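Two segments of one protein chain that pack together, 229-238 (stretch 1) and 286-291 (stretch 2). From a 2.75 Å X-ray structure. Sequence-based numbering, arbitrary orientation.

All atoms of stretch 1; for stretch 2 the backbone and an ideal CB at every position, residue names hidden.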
ATOM      1  N   GLU A 229     -20.771  28.128 -30.030  1.00 67.16           N
ATOM      2  CA  GLU A 229     -20.562  28.729 -28.718  1.00 68.14           C
ATOM      3  C   GLU A 229     -20.133  27.730 -27.630  1.00 77.62           C
ATOM      4  O   GLU A 229     -19.363  28.072 -26.732  1.00 73.96           O
ATOM      5  CB  GLU A 229     -21.802  29.508 -28.284  1.00 66.48           C
ATOM      6  CG  GLU A 229     -22.076  30.710 -29.156  1.00 83.71           C
ATOM      7  CD  GLU A 229     -23.256  31.518 -28.667  1.00102.74           C
ATOM      8  OE1 GLU A 229     -24.058  30.963 -27.880  1.00107.10           O
ATOM      9  OE2 GLU A 229     -23.376  32.702 -29.069  1.00104.41           O
ATOM     10  N   MET A 230     -20.626  26.499 -27.699  1.00 80.78           N
ATOM     11  CA  MET A 230     -20.181  25.486 -26.755  1.00 71.53           C
ATOM     12  C   MET A 230     -18.703  25.187 -26.983  1.00 65.89           C
ATOM     13  O   MET A 230     -17.882  25.284 -26.067  1.00 62.69           O
ATOM     14  CB  MET A 230     -20.999  24.221 -26.931  1.00 78.90           C
ATOM     15  CG  MET A 230     -20.683  23.112 -25.953  1.00 71.05           C
ATOM     16  SD  MET A 230     -22.232  22.600 -25.234  1.00 78.89           S
ATOM     17  CE  MET A 230     -22.707  24.150 -24.448  1.00 95.89           C
ATOM     18  N   ALA A 231     -18.366  24.833 -28.217  1.00 56.93           N
ATOM     19  CA  ALA A 231     -16.983  24.548 -28.561  1.00 49.13           C
ATOM     20  C   ALA A 231     -16.068  25.745 -28.273  1.00 55.23           C
ATOM     21  O   ALA A 231     -14.962  25.583 -27.754  1.00 53.87           O
ATOM     22  CB  ALA A 231     -16.874  24.100 -30.016  1.00 41.78           C
ATOM     23  N   GLU A 232     -16.533  26.949 -28.593  1.00 59.61           N
ATOM     24  CA  GLU A 232     -15.699  28.139 -28.428  1.00 61.13           C
ATOM     25  C   GLU A 232     -15.263  28.375 -26.972  1.00 53.67           C
ATOM     26  O   GLU A 232     -14.164  28.873 -26.712  1.00 44.50           O
ATOM     27  CB  GLU A 232     -16.388  29.378 -29.003  1.00 65.22           C
ATOM     28  CG  GLU A 232     -15.517  30.613 -28.972  1.00 78.95           C
ATOM     29  CD  GLU A 232     -14.289  30.476 -29.855  1.00 86.85           C
ATOM     30  OE1 GLU A 232     -14.345  29.691 -30.833  1.00 88.49           O
ATOM     31  OE2 GLU A 232     -13.277  31.163 -29.572  1.00 80.32           O
ATOM     32  N   LYS A 233     -16.115  28.007 -26.022  1.00 45.33           N
ATOM     33  CA  LYS A 233     -15.748  28.133 -24.616  1.00 46.00           C
ATOM     34  C   LYS A 233     -14.592  27.186 -24.252  1.00 60.22           C
ATOM     35  O   LYS A 233     -13.760  27.514 -23.413  1.00 75.62           O
ATOM     36  CB  LYS A 233     -16.964  27.902 -23.713  1.00 48.67           C
ATOM     37  CG  LYS A 233     -18.157  28.802 -24.041  1.00 56.54           C
ATOM     38  CD  LYS A 233     -19.334  28.546 -23.117  1.00 64.79           C
ATOM     39  CE  LYS A 233     -20.432  29.578 -23.302  1.00 74.71           C
ATOM     40  NZ  LYS A 233     -21.678  29.149 -22.607  1.00 78.76           N
ATOM     41  N   VAL A 234     -14.534  26.018 -24.890  1.00 52.85           N
ATOM     42  CA  VAL A 234     -13.407  25.115 -24.702  1.00 44.10           C
ATOM     43  C   VAL A 234     -12.184  25.674 -25.416  1.00 44.84           C
ATOM     44  O   VAL A 234     -11.086  25.712 -24.850  1.00 44.87           O
ATOM     45  CB  VAL A 234     -13.688  23.674 -25.225  1.00 46.85           C
ATOM     46  CG1 VAL A 234     -12.430  22.841 -25.170  1.00 41.01           C
ATOM     47  CG2 VAL A 234     -14.805  23.001 -24.429  1.00 47.01           C
ATOM     48  N   ILE A 235     -12.371  26.114 -26.657  1.00 37.87           N
ATOM     49  CA  ILE A 235     -11.248  26.636 -27.437  1.00 43.48           C
ATOM     50  C   ILE A 235     -10.591  27.833 -26.748  1.00 46.12           C
ATOM     51  O   ILE A 235      -9.373  27.953 -26.726  1.00 45.54           O
ATOM     52  CB  ILE A 235     -11.676  27.056 -28.846  1.00 43.69           C
ATOM     53  CG1 ILE A 235     -12.437  25.924 -29.538  1.00 39.80           C
ATOM     54  CG2 ILE A 235     -10.470  27.455 -29.648  1.00 31.09           C
ATOM     55  CD1 ILE A 235     -12.181  25.842 -31.034  1.00 35.77           C
ATOM     56  N   ALA A 236     -11.423  28.690 -26.165  1.00 47.65           N
ATOM     57  CA  ALA A 236     -10.979  29.906 -25.498  1.00 51.69           C
ATOM     58  C   ALA A 236     -10.216  29.703 -24.178  1.00 51.99           C
ATOM     59  O   ALA A 236      -9.712  30.663 -23.590  1.00 56.11           O
ATOM     60  CB  ALA A 236     -12.173  30.830 -25.274  1.00 47.65           C
ATOM     61  N   SER A 237     -10.136  28.470 -23.705  1.00 44.80           N
ATOM     62  CA  SER A 237      -9.433  28.194 -22.457  1.00 44.78           C
ATOM     63  C   SER A 237      -7.935  28.330 -22.625  1.00 41.42           C
ATOM     64  O   SER A 237      -7.222  28.482 -21.648  1.00 53.66           O
ATOM     65  CB  SER A 237      -9.752  26.779 -21.955  1.00 46.76           C
ATOM     66  OG  SER A 237      -9.199  25.804 -22.820  1.00 39.26           O
ATOM     67  N   GLY A 238      -7.468  28.253 -23.866  1.00 44.87           N
ATOM     68  CA  GLY A 238      -6.045  28.234 -24.163  1.00 53.79           C
ATOM     69  C   GLY A 238      -5.481  26.826 -24.278  1.00 52.94           C
ATOM     70  O   GLY A 238      -4.365  26.616 -24.764  1.00 57.96           O
ATOM     71  N   UNK A 286     -18.587  23.356 -14.898  1.00 64.71           N
ATOM     72  CA  UNK A 286     -19.356  24.363 -15.611  1.00 62.85           C
ATOM     73  C   UNK A 286     -18.453  24.933 -16.691  1.00 66.82           C
ATOM     74  O   UNK A 286     -17.396  25.477 -16.388  1.00 68.88           O
ATOM     75  CB  UNK A 286     -19.870  25.456 -14.672  1.00 62.85           C
ATOM     76  N   UNK A 287     -18.857  24.792 -17.950  1.00 70.75           N
ATOM     77  CA  UNK A 287     -18.086  25.353 -19.063  1.00 69.69           C
ATOM     78  C   UNK A 287     -17.996  26.879 -18.996  1.00 72.42           C
ATOM     79  O   UNK A 287     -17.149  27.494 -19.653  1.00 71.36           O
ATOM     80  CB  UNK A 287     -18.712  24.933 -20.395  1.00 69.69           C
ATOM     81  N   UNK A 288     -18.877  27.491 -18.212  1.00 78.55           N
ATOM     82  CA  UNK A 288     -18.955  28.948 -18.154  1.00 85.95           C
ATOM     83  C   UNK A 288     -17.948  29.519 -17.161  1.00 84.06           C
ATOM     84  O   UNK A 288     -17.733  30.732 -17.094  1.00 82.52           O
ATOM     85  CB  UNK A 288     -20.371  29.389 -17.776  1.00 85.95           C
ATOM     86  N   UNK A 289     -17.317  28.630 -16.406  1.00 82.05           N
ATOM     87  CA  UNK A 289     -16.405  29.054 -15.361  1.00 81.10           C
ATOM     88  C   UNK A 289     -15.043  28.393 -15.496  1.00 71.30           C
ATOM     89  O   UNK A 289     -14.581  27.703 -14.590  1.00 72.76           O
ATOM     90  CB  UNK A 289     -17.001  28.746 -13.986  1.00 81.10           C
ATOM     91  N   UNK A 290     -14.398  28.618 -16.636  1.00 64.28           N
ATOM     92  CA  UNK A 290     -13.061  28.095 -16.870  1.00 59.84           C
ATOM     93  C   UNK A 290     -12.049  29.200 -16.666  1.00 59.80           C
ATOM     94  O   UNK A 290     -12.138  30.240 -17.299  1.00 61.02           O
ATOM     95  CB  UNK A 290     -12.938  27.501 -18.275  1.00 59.84           C
ATOM     96  N   UNK A 291     -11.077  28.959 -15.794  1.00 65.72           N
ATOM     97  CA  UNK A 291     -10.030  29.938 -15.502  1.00 72.14           C
ATOM     98  C   UNK A 291      -8.757  29.556 -16.220  1.00 67.65           C
ATOM     99  O   UNK A 291      -8.659  28.482 -16.796  1.00 67.47           O
ATOM    100  CB  UNK A 291      -9.780  30.045 -13.996  1.00 72.14           C
TER

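Position 286 opens a type I turn that runs to position 289, and its CB has nothing of stretch 1 within 5.5 Å. Stretch 1 therefore sets little limit here; the turn itself would suit a short polar side chain able to accept a hydrogen bond from a backbone amide further along. The residue is Asp-286, and its carboxylate does this: the backbone N of position 288 donates to Asp-286 OD1 at 2.8 Å, while the backbone closes the turn with the N of position 289 donating to Asp-286 O at 3.2 Å.

At position 287 the CA-to-CB bond points toward the helix of stretch 1, and the ideal CB lies 4.6 Å from Lys-233 CD. Beyond it, the methyl end of Met-230 and the CG2 of Val-234, residues one helical turn apart, offer an apolar surface with room for a medium-sized side chain. Leucine, isoleucine or methionine would all be reasonable. The deposited residue is Leu-287, in the m,t rotamer, and it has the largest area covered by stretch 1 of any residue in stretch 2. Its branches divide between the two neighbours: CD1 lies 4.0 Å from Met-230 CE, and CD2 lies 4.2 Å from Val-234 CG2.

At position 288 CA-to-CB points away from stretch 1, yet the ideal CB is only 5.0 Å from Lys-233 NZ, at the end of an extended lysine. A side chain that bends back could meet this charge, so aspartate or glutamate would suit, and asparagine or glutamine could offer a neutral acceptor. It is Asp-288; with chi1 at -78° its carboxylate returns to the lysine, and Lys-233 NZ donates to Asp-288 OD1 at 2.7 Å in a salt bridge, the only hydrogen bond between the stretches.

Position 289 is out of reach of stretch 1, which leaves its choice open; many polar side chains would do. The residue is Gln-289.

Position 290 again directs CA-to-CB toward stretch 1, with the ideal CB 4.9 Å from Ser-237 CB and 5.2 Å from Lys-233 O. The space beside the last part of the helix and the turn that follows could take valine, isoleucine or leucine. Ile-290 is found: its CG2 packs 3.9 Å from Ser-237 CB, and its CD1 reaches to 3.9 Å from Lys-233 O. Ser-237 OG, meanwhile, bonds to Val-234 O at 2.8 Å within its own stretch.

Position 291 points away, and stretch 1 favours no particular side chain. Thr-291 occupies it, its hydroxyl hydrogen-bonded elsewhere in the structure.

Stretch 2 286-291: DLDQIT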
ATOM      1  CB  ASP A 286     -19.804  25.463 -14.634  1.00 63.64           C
ATOM      2  CG  ASP A 286     -20.767  26.486 -15.261  1.00 78.85           C
ATOM      3  OD1 ASP A 286     -20.873  26.567 -16.506  1.00 72.20           O
ATOM      4  OD2 ASP A 286     -21.419  27.229 -14.490  1.00 90.54           O
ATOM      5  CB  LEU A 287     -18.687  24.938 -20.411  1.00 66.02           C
ATOM      6  CG  LEU A 287     -18.711  23.463 -20.814  1.00 64.60           C
ATOM      7  CD1 LEU A 287     -19.614  23.275 -22.014  1.00 67.71           C
ATOM      8  CD2 LEU A 287     -17.310  22.934 -21.103  1.00 57.30           C
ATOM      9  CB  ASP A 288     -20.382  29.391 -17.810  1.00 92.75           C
ATOM     10  CG  ASP A 288     -21.316  29.307 -19.003  1.00 91.32           C
ATOM     11  OD1 ASP A 288     -20.860  29.660 -20.115  1.00 86.68           O
ATOM     12  OD2 ASP A 288     -22.491  28.898 -18.830  1.00 89.16           O
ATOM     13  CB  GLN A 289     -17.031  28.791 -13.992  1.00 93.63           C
ATOM     14  CG  GLN A 289     -18.233  29.700 -13.718  1.00110.61           C
ATOM     15  CD  GLN A 289     -19.050  29.274 -12.513  1.00118.50           C
ATOM     16  OE1 GLN A 289     -19.242  28.078 -12.266  1.00116.27           O
ATOM     17  NE2 GLN A 289     -19.550  30.254 -11.761  1.00121.30           N
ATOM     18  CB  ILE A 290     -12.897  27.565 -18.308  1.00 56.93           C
ATOM     19  CG1 ILE A 290     -13.921  26.485 -18.606  1.00 65.16           C
ATOM     20  CG2 ILE A 290     -11.504  27.003 -18.525  1.00 50.39           C
ATOM     21  CD1 ILE A 290     -13.635  25.755 -19.881  1.00 66.63           C
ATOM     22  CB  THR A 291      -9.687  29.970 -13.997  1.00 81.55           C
ATOM     23  OG1 THR A 291     -10.891  30.024 -13.225  1.00 89.45           O
ATOM     24  CG2 THR A 291      -8.821  31.170 -13.662  1.00 86.38           C
TER
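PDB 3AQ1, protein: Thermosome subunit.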